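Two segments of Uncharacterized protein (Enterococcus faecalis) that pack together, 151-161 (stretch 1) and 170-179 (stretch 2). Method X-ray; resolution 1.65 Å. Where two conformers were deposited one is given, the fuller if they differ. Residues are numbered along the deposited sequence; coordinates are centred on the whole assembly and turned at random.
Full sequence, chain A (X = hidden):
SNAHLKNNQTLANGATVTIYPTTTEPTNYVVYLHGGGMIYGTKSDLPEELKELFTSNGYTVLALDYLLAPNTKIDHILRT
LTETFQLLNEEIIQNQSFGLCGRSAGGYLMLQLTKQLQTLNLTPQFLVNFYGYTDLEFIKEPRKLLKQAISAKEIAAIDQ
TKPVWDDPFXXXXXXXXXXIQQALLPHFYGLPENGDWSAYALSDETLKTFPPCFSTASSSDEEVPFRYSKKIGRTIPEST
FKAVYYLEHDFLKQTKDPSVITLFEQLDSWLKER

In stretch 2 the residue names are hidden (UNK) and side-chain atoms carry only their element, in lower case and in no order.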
# COMPACT_ATOMS: atom_id res chain seq x y z
N SER A 151 13.74 19.73 -12.52
CA SER A 151 13.38 20.43 -13.76
C SER A 151 12.42 19.62 -14.63
O SER A 151 12.30 18.40 -14.46
CB SER A 151 14.64 20.82 -14.56
OG SER A 151 15.40 19.67 -14.91
N ALA A 152 11.75 20.30 -15.55
CA ALA A 152 10.88 19.65 -16.53
C ALA A 152 11.67 18.65 -17.39
O ALA A 152 11.18 17.57 -17.71
CB ALA A 152 10.20 20.69 -17.41
N LYS A 153 12.90 19.03 -17.73
CA LYS A 153 13.78 18.20 -18.54
C LYS A 153 13.99 16.80 -17.96
O LYS A 153 13.90 15.80 -18.68
CB LYS A 153 15.13 18.91 -18.72
CG LYS A 153 15.74 18.77 -20.09
CD LYS A 153 17.05 19.53 -20.14
CE LYS A 153 17.39 19.96 -21.54
NZ LYS A 153 18.58 20.84 -21.51
N GLU A 154 14.22 16.73 -16.65
CA GLU A 154 14.54 15.47 -15.98
C GLU A 154 13.39 14.46 -15.97
O GLU A 154 13.62 13.27 -15.72
CB GLU A 154 14.99 15.73 -14.53
CG GLU A 154 16.17 16.68 -14.37
CD GLU A 154 16.34 17.10 -12.92
OE1 GLU A 154 16.68 16.23 -12.09
OE2 GLU A 154 16.13 18.30 -12.61
N ILE A 155 12.17 14.93 -16.23
CA ILE A 155 10.96 14.07 -16.21
C ILE A 155 10.29 13.98 -17.60
O ILE A 155 9.33 13.22 -17.79
CB ILE A 155 9.92 14.52 -15.11
CG1 ILE A 155 9.38 15.94 -15.36
CG2 ILE A 155 10.54 14.44 -13.72
CD1 ILE A 155 8.03 15.99 -16.07
N ALA A 156 10.81 14.74 -18.56
CA ALA A 156 10.27 14.77 -19.93
C ALA A 156 10.14 13.38 -20.57
O ALA A 156 9.17 13.12 -21.32
CB ALA A 156 11.12 15.70 -20.83
N ALA A 157 11.12 12.50 -20.25
CA ALA A 157 11.16 11.17 -20.84
C ALA A 157 10.20 10.15 -20.22
O ALA A 157 10.10 9.01 -20.70
CB ALA A 157 12.60 10.63 -20.83
N ILE A 158 9.50 10.52 -19.15
CA ILE A 158 8.60 9.58 -18.47
C ILE A 158 7.21 9.63 -19.10
O ILE A 158 6.59 10.69 -19.15
CB ILE A 158 8.50 9.87 -16.97
CG1 ILE A 158 9.88 9.82 -16.31
CG2 ILE A 158 7.56 8.85 -16.30
CD1 ILE A 158 9.90 10.25 -14.84
N ASP A 159 6.72 8.49 -19.57
CA ASP A 159 5.42 8.46 -20.23
C ASP A 159 4.27 8.64 -19.25
O ASP A 159 4.21 7.95 -18.21
CB ASP A 159 5.20 7.15 -20.99
CG ASP A 159 3.78 7.03 -21.51
OD1 ASP A 159 3.38 7.88 -22.34
OD2 ASP A 159 3.04 6.14 -21.05
N GLN A 160 3.36 9.54 -19.60
CA GLN A 160 2.15 9.81 -18.79
C GLN A 160 0.85 9.32 -19.46
O GLN A 160 -0.23 9.48 -18.90
CB GLN A 160 2.04 11.31 -18.48
CG GLN A 160 3.21 11.90 -17.70
CD GLN A 160 3.02 13.36 -17.36
OE1 GLN A 160 1.90 13.84 -17.15
NE2 GLN A 160 4.12 14.10 -17.29
N THR A 161 0.98 8.72 -20.64
CA THR A 161 -0.18 8.40 -21.47
C THR A 161 -0.73 6.99 -21.25
O THR A 161 -1.90 6.83 -20.86
CB THR A 161 0.13 8.60 -22.96
OG1 THR A 161 0.78 9.87 -23.14
CG2 THR A 161 -1.14 8.54 -23.79
N UNK A 170 11.99 2.06 -10.35
CA UNK A 170 11.64 3.35 -9.74
C UNK A 170 11.95 4.55 -10.64
O UNK A 170 12.32 5.62 -10.17
c UNK A 170 10.96 1.64 -7.34
c UNK A 170 12.34 2.25 -7.46
c UNK A 170 12.30 3.50 -8.35
c UNK A 170 12.89 2.54 -6.06
N UNK A 171 11.78 4.35 -11.95
CA UNK A 171 12.10 5.38 -12.92
C UNK A 171 11.13 6.56 -12.86
O UNK A 171 11.45 7.67 -13.28
o UNK A 171 10.83 4.44 -14.75
c UNK A 171 12.14 4.78 -14.32
N UNK A 172 9.94 6.32 -12.31
CA UNK A 172 8.91 7.36 -12.24
C UNK A 172 9.00 8.15 -10.92
O UNK A 172 8.17 9.03 -10.65
c UNK A 172 6.05 5.15 -13.73
n UNK A 172 4.86 5.97 -13.51
c UNK A 172 7.52 6.76 -12.44
n UNK A 172 4.61 6.54 -15.73
c UNK A 172 7.32 6.01 -13.77
c UNK A 172 4.21 6.63 -14.47
n UNK A 172 3.14 7.38 -14.17
N UNK A 173 10.01 7.82 -10.11
CA UNK A 173 10.25 8.50 -8.82
C UNK A 173 10.28 10.04 -8.96
O UNK A 173 9.64 10.77 -8.18
c UNK A 173 11.69 8.49 -5.69
c UNK A 173 12.16 9.25 -4.63
c UNK A 173 12.05 8.79 -7.01
c UNK A 173 11.54 7.96 -8.16
c UNK A 173 13.01 10.31 -4.88
c UNK A 173 13.39 10.64 -6.19
o UNK A 173 13.48 11.07 -3.84
c UNK A 173 12.92 9.87 -7.24
N UNK A 174 11.00 10.53 -9.96
CA UNK A 174 11.09 11.98 -10.17
C UNK A 174 9.77 12.63 -10.56
O UNK A 174 9.54 13.80 -10.25
c UNK A 174 12.18 12.34 -11.20
c UNK A 174 13.87 12.55 -9.35
c UNK A 174 14.62 12.70 -11.74
c UNK A 174 13.63 12.08 -10.78
N UNK A 175 8.91 11.88 -11.26
CA UNK A 175 7.63 12.43 -11.70
C UNK A 175 6.77 12.73 -10.48
O UNK A 175 6.09 13.76 -10.40
c UNK A 175 5.90 13.16 -14.26
c UNK A 175 6.92 11.46 -12.66
c UNK A 175 5.64 11.98 -13.33
c UNK A 175 4.97 10.84 -14.09
N UNK A 176 6.81 11.80 -9.53
CA UNK A 176 6.12 11.95 -8.26
C UNK A 176 6.58 13.23 -7.54
O UNK A 176 5.76 14.09 -7.19
c UNK A 176 3.73 11.00 -4.65
c UNK A 176 6.49 10.63 -4.89
c UNK A 176 4.35 10.96 -5.92
o UNK A 176 3.99 10.92 -2.24
c UNK A 176 5.73 10.77 -6.05
c UNK A 176 5.90 10.70 -3.63
c UNK A 176 4.54 10.87 -3.51
c UNK A 176 6.38 10.71 -7.41
N UNK A 177 7.89 13.37 -7.35
CA UNK A 177 8.39 14.51 -6.62
C UNK A 177 8.25 15.82 -7.36
O UNK A 177 8.03 16.87 -6.74
n UNK A 177 9.75 11.50 -3.67
c UNK A 177 9.87 11.91 -4.98
c UNK A 177 9.79 14.24 -6.10
c UNK A 177 9.78 13.26 -4.98
n UNK A 177 9.57 13.63 -3.68
c UNK A 177 9.56 12.56 -2.91
N UNK A 178 8.34 15.76 -8.69
CA UNK A 178 8.02 16.90 -9.54
C UNK A 178 6.57 17.37 -9.32
O UNK A 178 6.33 18.56 -9.11
c UNK A 178 8.87 18.68 -12.22
c UNK A 178 6.74 17.69 -12.70
c UNK A 178 6.46 18.72 -13.61
c UNK A 178 8.60 19.71 -13.12
o UNK A 178 7.14 20.74 -14.70
c UNK A 178 7.94 17.66 -11.99
c UNK A 178 7.40 19.73 -13.81
c UNK A 178 8.25 16.54 -11.02
N UNK A 179 5.62 16.43 -9.32
CA UNK A 179 4.22 16.80 -9.20
C UNK A 179 3.96 17.46 -7.84
O UNK A 179 3.20 18.42 -7.76
c UNK A 179 3.27 15.62 -9.46
o UNK A 179 3.29 14.66 -8.42

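Position 170 carries four side-chain carbons, forked at the second, and no other element. The fork beyond a methylene marks leucine. Leu170 stays out of reach of stretch 1; its role here lies in the backbone, whose O accepts a bond from N of position 173 (3.2 Å) and closes a type I turn.

Position 171 has one carbon followed by one oxygen, the side chain of serine. The hydroxyl of Ser171 is bonded elsewhere in the structure, and it is the backbone that meets stretch 1: CD1 of Ile158 lies 3.4 Å from the carbonyl O of Ser171.

At position 172 three carbons lead to a nitrogen, then to a carbon bearing two more nitrogens, one of which approaches the main chain of Asp159. This planar, nitrogen-rich end can only be arginine. Although CA-to-CB of Arg172 points sideways, the long chain brings its end nearer, and NH1 donates a hydrogen bond to Asp159 O at 2.9 Å, with the acceptor near the guanidinium plane, where the N-H bonds lie. NE and NH2 are hydrogen-bonded elsewhere in the structure, so each nitrogen of this buried, charged group has a partner.

Position 173 shows one carbon, then a six-carbon ring bearing an oxygen: tyrosine. Tyr173 begins the helix and points away from stretch 1.

Position 174 has four carbons forked at the second, lying beside Ile155 and Glu154, and is again leucine. Leu174 points toward stretch 1; its CB packs 3.7 Å from Ile155 CG2, and its CD1 lies 4.1 Å from Glu154 OE1.

Position 175 repeats the forked four-carbon pattern, now among Ile155, Ile158 and Gln160, and is a third leucine. Buried Leu175 sets CB 3.9 Å from Ile158 CD1 and CD1 4.0 Å from Ile155 CD1. An apolar, branched side chain suits this site because it can meet both isoleucines at once.

Position 176 is one carbon and a six-carbon ring with an oxygen, hence tyrosine; Tyr176 is buried but points away from stretch 1.

Position 177 has one carbon and a five-membered ring of three carbons and two nitrogens, the imidazole of histidine. His177 makes no contact with stretch 1.

Position 178 again has a six-carbon ring with an oxygen, with Ile155 over one face, so it is tyrosine. The broad ring of Tyr178 receives Ile155 CG1 4.1 Å from its centroid, only 11° off the normal, a CH-pi contact. Its OH comes within 4.1 Å of Ala152 CB.

Position 179, one carbon then one oxygen, is serine. Ser179 turns its OG back to Tyr176 O (2.8 Å), satisfying the hydroxyl within the helix.

The contact joins apolar packing to one polar tie. Leu174, Leu175 and Tyr178, spaced over about one helical turn, gather around Ile155, while Ile158 extends the packing to Leu175. Arg172 fastens the Asp159 end through a backbone carbonyl, so that bond does not depend on the Asp159 side chain. Together the stretches bury 515 Å².

Stretch 2, residues 170-179: LSRYLLYHYS
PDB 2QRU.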